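Local coordinates for peroxisomal membrane protein PEX15 (Saccharomyces cerevisiae, PDB 5VXV) that anchors the AAA-ATPases Pex1 and Pex6 to the peroxisome membrane, represented here by its probably cytoplasmic part, at residues Val93-Phe98 / Leu146-Glu151; Lys180-Leu185 / Ser195-Ile200. One frame throughout, in Å; residues are numbered along the deposited sequence.

Overall arrangement
Both contacts belong to the all-helical, probably cytoplasmic part of PEX15, modelled as a single chain. Contact 1 lies deep, its centre about 5 Å from the centre of the chain; contact 2 lies further out, about 19 Å from it. About 15 Å separate the two contact centres. Helix 143-161 links them: it meets helix 91-108 in contact 1, and Leu146, Gln147 and Ile150 on it reach contact 2. Leu146 CD2 packs 3.6 Å from Leu185 CD2, and Ile150 CG2 packs 3.6 Å from Ile200 CD1. In the sequence, both segments of contact 1 precede those of contact 2. Both contacts are helix packing.

Contact 1: Val93-Phe98 / Leu146-Glu151; sequences VINKFF and LQELIE
Asn95 reaches across to Glu148 and Leu149 where two near-parallel helices of the all-helical domain pack together. The axes of segments 93-98 and 146-151 come within 9.8 Å, and the CA atoms of Asn95 and Leu149 are the nearest pair, at 6.0 Å. The amide of Asn95 carries the polar part of the contact. Its CG is anti to the carbonyl carbon (chi1 -69°), which carries the amide out between Glu148 and Leu149. ND2 donates to Glu148 OE1 at 2.8 Å. The bond is fairly straight, with an N-H...O angle of 155°. It meets the anti lone pair of OE1, the one away from the other carboxylate oxygen. The carboxylate stands steeply to the amide, their planes 75° apart. ND2 also donates to the backbone oxygen of Gly145, just before the second segment. Two acceptors on one helix therefore grip this nitrogen, which probably holds the buried amide against turning over. The other end of the amide meets carbon: OD1 lies 3.4 Å from Leu149 CB. The Glu148 chain is extended, and its OE2 has a long, weak ion pair with Arg99. Phe98 returns to the contact one turn after Asn95. Its ring and Leu149 both touch Met126 of helix 112-136, which joins a third helix to the pair. The ring meets the leucine obliquely, with Phe98 CD2 3.8 Å from Leu149 CD1.

Contact 2: Lys180-Leu185 / Ser195-Ile200; sequences KLSPTL and SIEDAI
Ser195 sits beside the carbonyl oxygen of Leu185, its CB 3.4 Å from that O, and begins helix 196-217 with a capping box. In the box, Asp198 N donates to Ser195 OG at 3.0 Å, and Ser195 N donates to Asp198 OD2. The Ser195 hydroxyl lies between its own N and carbonyl carbon (chi1 72°), where it can accept from Asp198 N. Segment 196-200 crosses segment 181-185 at 101°, nearly a right angle. Ile196 lays its CG2 against Leu185 CD2 at 3.8 Å, the two side chains crossing squarely. Glu197 ties the helices together twice. Its backbone N donates to Leu185 O at 3.1 Å. Its carboxylate reaches back along an extended chain, and OE2 accepts from Ser182 OG at 2.7 Å on the syn lone pair. Tyr171 OH of helix 168-177 also bonds this oxygen, so two hydroxyls grip one buried carboxylate. Replacing Glu197 by alanine removes the carboxylate, and the hydroxyls of Ser182 and Tyr171 would probably lose their shared acceptor, with a gap opened between the three helices. Ile200, one turn after Ile196, closes the apolar side of the crossing: its CD1 touches Leu185 CD1 at 3.9 Å.

Contact 1: Val93-Phe98 / Leu146-Glu151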
ATOM      1  N   VAL A  93       0.435  -7.907   2.795  1.00 14.12           N
ATOM      2  CA  VAL A  93      -0.950  -7.472   2.644  1.00 13.74           C
ATOM      3  C   VAL A  93      -1.119  -6.044   3.141  1.00 14.11           C
ATOM      4  O   VAL A  93      -1.871  -5.253   2.558  1.00 14.93           O
ATOM      5  CB  VAL A  93      -1.894  -8.443   3.375  1.00 15.39           C
ATOM      6  CG1 VAL A  93      -3.330  -7.950   3.306  1.00 14.67           C
ATOM      7  CG2 VAL A  93      -1.777  -9.829   2.765  1.00 16.20           C
ATOM      8  N   ILE A  94      -0.440  -5.697   4.237  1.00 13.49           N
ATOM      9  CA  ILE A  94      -0.398  -4.308   4.686  1.00 13.26           C
ATOM     10  C   ILE A  94       0.091  -3.412   3.558  1.00 11.46           C
ATOM     11  O   ILE A  94      -0.461  -2.332   3.313  1.00 12.55           O
ATOM     12  CB  ILE A  94       0.486  -4.190   5.945  1.00 13.90           C
ATOM     13  CG1 ILE A  94      -0.231  -4.824   7.140  1.00 13.47           C
ATOM     14  CG2 ILE A  94       0.832  -2.731   6.250  1.00 14.58           C
ATOM     15  CD1 ILE A  94       0.671  -5.151   8.308  1.00 14.63           C
ATOM     16  N   ASN A  95       1.119  -3.860   2.833  1.00 12.11           N
ATOM     17  CA  ASN A  95       1.639  -3.072   1.722  1.00 12.43           C
ATOM     18  C   ASN A  95       0.609  -2.943   0.605  1.00 12.58           C
ATOM     19  O   ASN A  95       0.456  -1.865   0.018  1.00 12.78           O
ATOM     20  CB  ASN A  95       2.932  -3.699   1.200  1.00 14.14           C
ATOM     21  CG  ASN A  95       4.080  -3.565   2.186  1.00 14.53           C
ATOM     22  OD1 ASN A  95       4.012  -2.775   3.126  1.00 14.27           O
ATOM     23  ND2 ASN A  95       5.139  -4.336   1.974  1.00 14.52           N
ATOM     24  N   LYS A  96      -0.104  -4.031   0.291  1.00 14.61           N
ATOM     25  CA  LYS A  96      -1.183  -3.941  -0.689  1.00 13.64           C
ATOM     26  C   LYS A  96      -2.231  -2.924  -0.258  1.00 13.39           C
ATOM     27  O   LYS A  96      -2.703  -2.124  -1.073  1.00 13.99           O
ATOM     28  CB  LYS A  96      -1.834  -5.311  -0.901  1.00 12.90           C
ATOM     29  CG  LYS A  96      -0.968  -6.326  -1.630  1.00 12.88           C
ATOM     30  CD  LYS A  96      -1.747  -7.590  -1.967  1.00 14.25           C
ATOM     31  CE  LYS A  96      -0.857  -8.608  -2.662  1.00 15.68           C
ATOM     32  NZ  LYS A  96      -1.598  -9.834  -3.091  1.00 15.57           N
ATOM     33  N   PHE A  97      -2.615  -2.942   1.022  1.00 12.65           N
ATOM     34  CA  PHE A  97      -3.607  -1.994   1.514  1.00 13.13           C
ATOM     35  C   PHE A  97      -3.141  -0.557   1.311  1.00 13.88           C
ATOM     36  O   PHE A  97      -3.896   0.289   0.818  1.00 13.39           O
ATOM     37  CB  PHE A  97      -3.900  -2.264   2.990  1.00 14.87           C
ATOM     38  CG  PHE A  97      -4.819  -1.255   3.615  1.00 17.22           C
ATOM     39  CD1 PHE A  97      -6.195  -1.400   3.529  1.00 20.09           C
ATOM     40  CD2 PHE A  97      -4.306  -0.154   4.281  1.00 18.17           C
ATOM     41  CE1 PHE A  97      -7.037  -0.464   4.097  1.00 19.96           C
ATOM     42  CE2 PHE A  97      -5.146   0.783   4.853  1.00 20.21           C
ATOM     43  CZ  PHE A  97      -6.512   0.627   4.759  1.00 19.80           C
ATOM     44  N   PHE A  98      -1.893  -0.258   1.684  1.00 13.76           N
ATOM     45  CA  PHE A  98      -1.384   1.096   1.495  1.00 12.64           C
ATOM     46  C   PHE A  98      -1.399   1.485   0.020  1.00 13.53           C
ATOM     47  O   PHE A  98      -1.756   2.617  -0.327  1.00 13.78           O
ATOM     48  CB  PHE A  98       0.028   1.225   2.076  1.00 13.39           C
ATOM     49  CG  PHE A  98       0.076   1.277   3.587  1.00 13.03           C
ATOM     50  CD1 PHE A  98      -0.866   1.997   4.305  1.00 13.18           C
ATOM     51  CD2 PHE A  98       1.065   0.604   4.287  1.00 14.21           C
ATOM     52  CE1 PHE A  98      -0.820   2.048   5.687  1.00 14.18           C
ATOM     53  CE2 PHE A  98       1.115   0.652   5.671  1.00 14.74           C
ATOM     54  CZ  PHE A  98       0.169   1.375   6.369  1.00 13.76           C
ATOM     55  N   LEU A 146       9.550  -5.389   4.641  1.00 14.87           N
ATOM     56  CA  LEU A 146       9.911  -4.089   5.200  1.00 12.90           C
ATOM     57  C   LEU A 146      10.585  -3.208   4.155  1.00 12.83           C
ATOM     58  O   LEU A 146      10.281  -2.014   4.061  1.00 13.23           O
ATOM     59  CB  LEU A 146      10.811  -4.272   6.423  1.00 13.26           C
ATOM     60  CG  LEU A 146      11.273  -2.988   7.118  1.00 12.91           C
ATOM     61  CD1 LEU A 146      10.097  -2.087   7.468  1.00 14.85           C
ATOM     62  CD2 LEU A 146      12.070  -3.328   8.367  1.00 13.00           C
ATOM     63  N   GLN A 147      11.489  -3.774   3.348  1.00 13.12           N
ATOM     64  CA  GLN A 147      12.041  -3.018   2.229  1.00 13.65           C
ATOM     65  C   GLN A 147      10.925  -2.477   1.345  1.00 12.66           C
ATOM     66  O   GLN A 147      10.932  -1.301   0.967  1.00 13.38           O
ATOM     67  CB  GLN A 147      12.995  -3.883   1.398  1.00 15.70           C
ATOM     68  CG  GLN A 147      13.601  -3.121   0.215  1.00 18.09           C
ATOM     69  CD  GLN A 147      14.394  -3.998  -0.733  1.00 23.73           C
ATOM     70  OE1 GLN A 147      14.483  -5.210  -0.556  1.00 27.02           O
ATOM     71  NE2 GLN A 147      14.968  -3.380  -1.757  1.00 25.00           N
ATOM     72  N   GLU A 148       9.951  -3.326   1.010  1.00 12.77           N
ATOM     73  CA  GLU A 148       8.856  -2.887   0.149  1.00 13.31           C
ATOM     74  C   GLU A 148       8.067  -1.759   0.799  1.00 12.88           C
ATOM     75  O   GLU A 148       7.677  -0.795   0.129  1.00 13.79           O
ATOM     76  CB  GLU A 148       7.935  -4.064  -0.180  1.00 16.03           C
ATOM     77  CG  GLU A 148       6.799  -3.707  -1.141  1.00 19.78           C
ATOM     78  CD  GLU A 148       5.924  -4.895  -1.502  1.00 25.91           C
ATOM     79  OE1 GLU A 148       5.225  -5.424  -0.614  1.00 24.44           O
ATOM     80  OE2 GLU A 148       5.937  -5.304  -2.682  1.00 32.24           O
ATOM     81  N   LEU A 149       7.816  -1.868   2.105  1.00 12.11           N
ATOM     82  CA  LEU A 149       7.049  -0.848   2.814  1.00 13.39           C
ATOM     83  C   LEU A 149       7.738   0.510   2.734  1.00 14.22           C
ATOM     84  O   LEU A 149       7.099   1.531   2.448  1.00 13.37           O
ATOM     85  CB  LEU A 149       6.850  -1.275   4.270  1.00 13.67           C
ATOM     86  CG  LEU A 149       6.203  -0.255   5.208  1.00 13.47           C
ATOM     87  CD1 LEU A 149       4.803   0.109   4.736  1.00 16.21           C
ATOM     88  CD2 LEU A 149       6.177  -0.796   6.628  1.00 14.43           C
ATOM     89  N   ILE A 150       9.046   0.548   2.987  1.00 13.43           N
ATOM     90  CA  ILE A 150       9.756   1.821   2.937  1.00 12.93           C
ATOM     91  C   ILE A 150       9.774   2.359   1.513  1.00 13.01           C
ATOM     92  O   ILE A 150       9.660   3.570   1.291  1.00 13.22           O
ATOM     93  CB  ILE A 150      11.179   1.673   3.506  1.00 14.69           C
ATOM     94  CG1 ILE A 150      11.139   1.099   4.928  1.00 15.70           C
ATOM     95  CG2 ILE A 150      11.893   3.022   3.504  1.00 15.03           C
ATOM     96  CD1 ILE A 150      10.325   1.912   5.921  1.00 16.43           C
ATOM     97  N   GLU A 151       9.892   1.474   0.524  1.00 13.74           N
ATOM     98  CA  GLU A 151       9.953   1.943  -0.854  1.00 14.24           C
ATOM     99  C   GLU A 151       8.593   2.440  -1.338  1.00 13.19           C
ATOM    100  O   GLU A 151       8.535   3.345  -2.177  1.00 14.69           O
ATOM    101  CB  GLU A 151      10.520   0.840  -1.748  1.00 17.83           C
ATOM    102  CG  GLU A 151      12.007   0.605  -1.468  1.00 20.27           C
ATOM    103  CD  GLU A 151      12.696  -0.263  -2.499  1.00 25.21           C
ATOM    104  OE1 GLU A 151      12.008  -0.788  -3.400  1.00 28.28           O
ATOM    105  OE2 GLU A 151      13.934  -0.420  -2.400  1.00 22.58           O
TER

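Contact 2: Lys180-Leu185 / Ser195-Ile200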
ATOM      1  N   LYS A 180      14.712   5.315  15.232  1.00 19.62           N
ATOM      2  CA  LYS A 180      14.982   3.882  15.294  1.00 23.52           C
ATOM      3  C   LYS A 180      15.183   3.255  13.922  1.00 22.03           C
ATOM      4  O   LYS A 180      15.620   2.101  13.851  1.00 22.58           O
ATOM      5  CB  LYS A 180      13.838   3.147  15.999  1.00 28.84           C
ATOM      6  CG  LYS A 180      13.838   3.239  17.514  1.00 35.61           C
ATOM      7  CD  LYS A 180      12.778   2.316  18.104  1.00 39.68           C
ATOM      8  CE  LYS A 180      12.656   2.479  19.610  1.00 44.81           C
ATOM      9  NZ  LYS A 180      11.761   1.454  20.216  1.00 48.14           N
ATOM     10  N   LEU A 181      14.888   3.973  12.838  1.00 18.29           N
ATOM     11  CA  LEU A 181      14.744   3.319  11.540  1.00 16.79           C
ATOM     12  C   LEU A 181      16.090   2.928  10.938  1.00 16.15           C
ATOM     13  O   LEU A 181      16.302   1.766  10.577  1.00 16.07           O
ATOM     14  CB  LEU A 181      13.974   4.222  10.574  1.00 16.00           C
ATOM     15  CG  LEU A 181      13.626   3.570   9.233  1.00 15.47           C
ATOM     16  CD1 LEU A 181      12.802   2.297   9.424  1.00 14.88           C
ATOM     17  CD2 LEU A 181      12.882   4.553   8.348  1.00 17.50           C
ATOM     18  N   SER A 182      17.005   3.885  10.788  1.00 17.06           N
ATOM     19  CA  SER A 182      18.291   3.560  10.176  1.00 17.03           C
ATOM     20  C   SER A 182      19.012   2.451  10.929  1.00 17.87           C
ATOM     21  O   SER A 182      19.504   1.512  10.279  1.00 16.18           O
ATOM     22  CB  SER A 182      19.154   4.821  10.066  1.00 18.57           C
ATOM     23  OG  SER A 182      20.438   4.509   9.549  1.00 21.39           O
ATOM     24  N   PRO A 183      19.115   2.479  12.263  1.00 20.41           N
ATOM     25  CA  PRO A 183      19.725   1.335  12.966  1.00 23.63           C
ATOM     26  C   PRO A 183      19.092  -0.001  12.611  1.00 22.12           C
ATOM     27  O   PRO A 183      19.811  -0.981  12.376  1.00 22.28           O
ATOM     28  CB  PRO A 183      19.522   1.692  14.444  1.00 25.92           C
ATOM     29  CG  PRO A 183      19.419   3.169  14.471  1.00 25.38           C
ATOM     30  CD  PRO A 183      18.765   3.573  13.187  1.00 22.29           C
ATOM     31  N   THR A 184      17.759  -0.073  12.581  1.00 21.21           N
ATOM     32  CA  THR A 184      17.088  -1.311  12.194  1.00 22.47           C
ATOM     33  C   THR A 184      17.459  -1.710  10.772  1.00 19.64           C
ATOM     34  O   THR A 184      17.873  -2.848  10.521  1.00 19.91           O
ATOM     35  CB  THR A 184      15.569  -1.150  12.328  1.00 25.69           C
ATOM     36  OG1 THR A 184      15.212  -1.083  13.714  1.00 30.25           O
ATOM     37  CG2 THR A 184      14.822  -2.316  11.676  1.00 26.28           C
ATOM     38  N   LEU A 185      17.317  -0.782   9.823  1.00 17.46           N
ATOM     39  CA  LEU A 185      17.490  -1.131   8.417  1.00 15.54           C
ATOM     40  C   LEU A 185      18.944  -1.439   8.076  1.00 16.33           C
ATOM     41  O   LEU A 185      19.206  -2.219   7.153  1.00 15.78           O
ATOM     42  CB  LEU A 185      16.958  -0.003   7.531  1.00 13.90           C
ATOM     43  CG  LEU A 185      15.474   0.345   7.688  1.00 14.46           C
ATOM     44  CD1 LEU A 185      15.061   1.384   6.658  1.00 14.89           C
ATOM     45  CD2 LEU A 185      14.584  -0.889   7.575  1.00 16.50           C
ATOM     46  N   SER A 195      22.410  -4.605   3.307  1.00 16.06           N
ATOM     47  CA  SER A 195      21.363  -4.347   4.282  1.00 17.49           C
ATOM     48  C   SER A 195      20.133  -3.754   3.595  1.00 16.04           C
ATOM     49  O   SER A 195      20.172  -3.363   2.425  1.00 15.49           O
ATOM     50  CB  SER A 195      21.866  -3.395   5.365  1.00 17.65           C
ATOM     51  OG  SER A 195      22.002  -2.070   4.862  1.00 16.49           O
ATOM     52  N   ILE A 196      19.024  -3.681   4.339  1.00 14.47           N
ATOM     53  CA  ILE A 196      17.838  -3.020   3.797  1.00 14.83           C
ATOM     54  C   ILE A 196      18.162  -1.574   3.452  1.00 13.43           C
ATOM     55  O   ILE A 196      17.733  -1.056   2.415  1.00 14.37           O
ATOM     56  CB  ILE A 196      16.650  -3.104   4.776  1.00 15.38           C
ATOM     57  CG1 ILE A 196      16.294  -4.561   5.086  1.00 17.15           C
ATOM     58  CG2 ILE A 196      15.436  -2.386   4.176  1.00 16.79           C
ATOM     59  CD1 ILE A 196      15.140  -4.718   6.078  1.00 18.10           C
ATOM     60  N   GLU A 197      18.920  -0.895   4.317  1.00 13.80           N
ATOM     61  CA  GLU A 197      19.307   0.479   4.024  1.00 13.99           C
ATOM     62  C   GLU A 197      20.106   0.555   2.731  1.00 13.78           C
ATOM     63  O   GLU A 197      19.846   1.413   1.880  1.00 13.75           O
ATOM     64  CB  GLU A 197      20.111   1.067   5.183  1.00 14.09           C
ATOM     65  CG  GLU A 197      20.599   2.484   4.903  1.00 13.97           C
ATOM     66  CD  GLU A 197      21.041   3.214   6.152  1.00 16.25           C
ATOM     67  OE1 GLU A 197      22.253   3.489   6.285  1.00 19.39           O
ATOM     68  OE2 GLU A 197      20.177   3.512   7.001  1.00 15.88           O
ATOM     69  N   ASP A 198      21.091  -0.335   2.569  1.00 14.36           N
ATOM     70  CA  ASP A 198      21.862  -0.377   1.330  1.00 16.77           C
ATOM     71  C   ASP A 198      20.940  -0.519   0.125  1.00 15.85           C
ATOM     72  O   ASP A 198      21.077   0.203  -0.870  1.00 15.04           O
ATOM     73  CB  ASP A 198      22.864  -1.533   1.363  1.00 20.32           C
ATOM     74  CG  ASP A 198      23.894  -1.398   2.470  1.00 22.47           C
ATOM     75  OD1 ASP A 198      24.181  -0.257   2.894  1.00 22.33           O
ATOM     76  OD2 ASP A 198      24.424  -2.444   2.911  1.00 21.93           O
ATOM     77  N   ALA A 199      19.985  -1.445   0.205  1.00 15.15           N
ATOM     78  CA  ALA A 199      19.114  -1.715  -0.933  1.00 15.46           C
ATOM     79  C   ALA A 199      18.229  -0.518  -1.255  1.00 14.42           C
ATOM     80  O   ALA A 199      18.037  -0.183  -2.430  1.00 14.90           O
ATOM     81  CB  ALA A 199      18.261  -2.951  -0.651  1.00 15.52           C
ATOM     82  N   ILE A 200      17.674   0.135  -0.231  1.00 13.92           N
ATOM     83  CA  ILE A 200      16.803   1.284  -0.467  1.00 15.06           C
ATOM     84  C   ILE A 200      17.582   2.407  -1.140  1.00 14.81           C
ATOM     85  O   ILE A 200      17.112   3.024  -2.103  1.00 14.78           O
ATOM     86  CB  ILE A 200      16.162   1.750   0.852  1.00 15.60           C
ATOM     87  CG1 ILE A 200      15.188   0.686   1.360  1.00 16.66           C
ATOM     88  CG2 ILE A 200      15.439   3.086   0.673  1.00 17.53           C
ATOM     89  CD1 ILE A 200      14.708   0.916   2.773  1.00 19.32           C
TER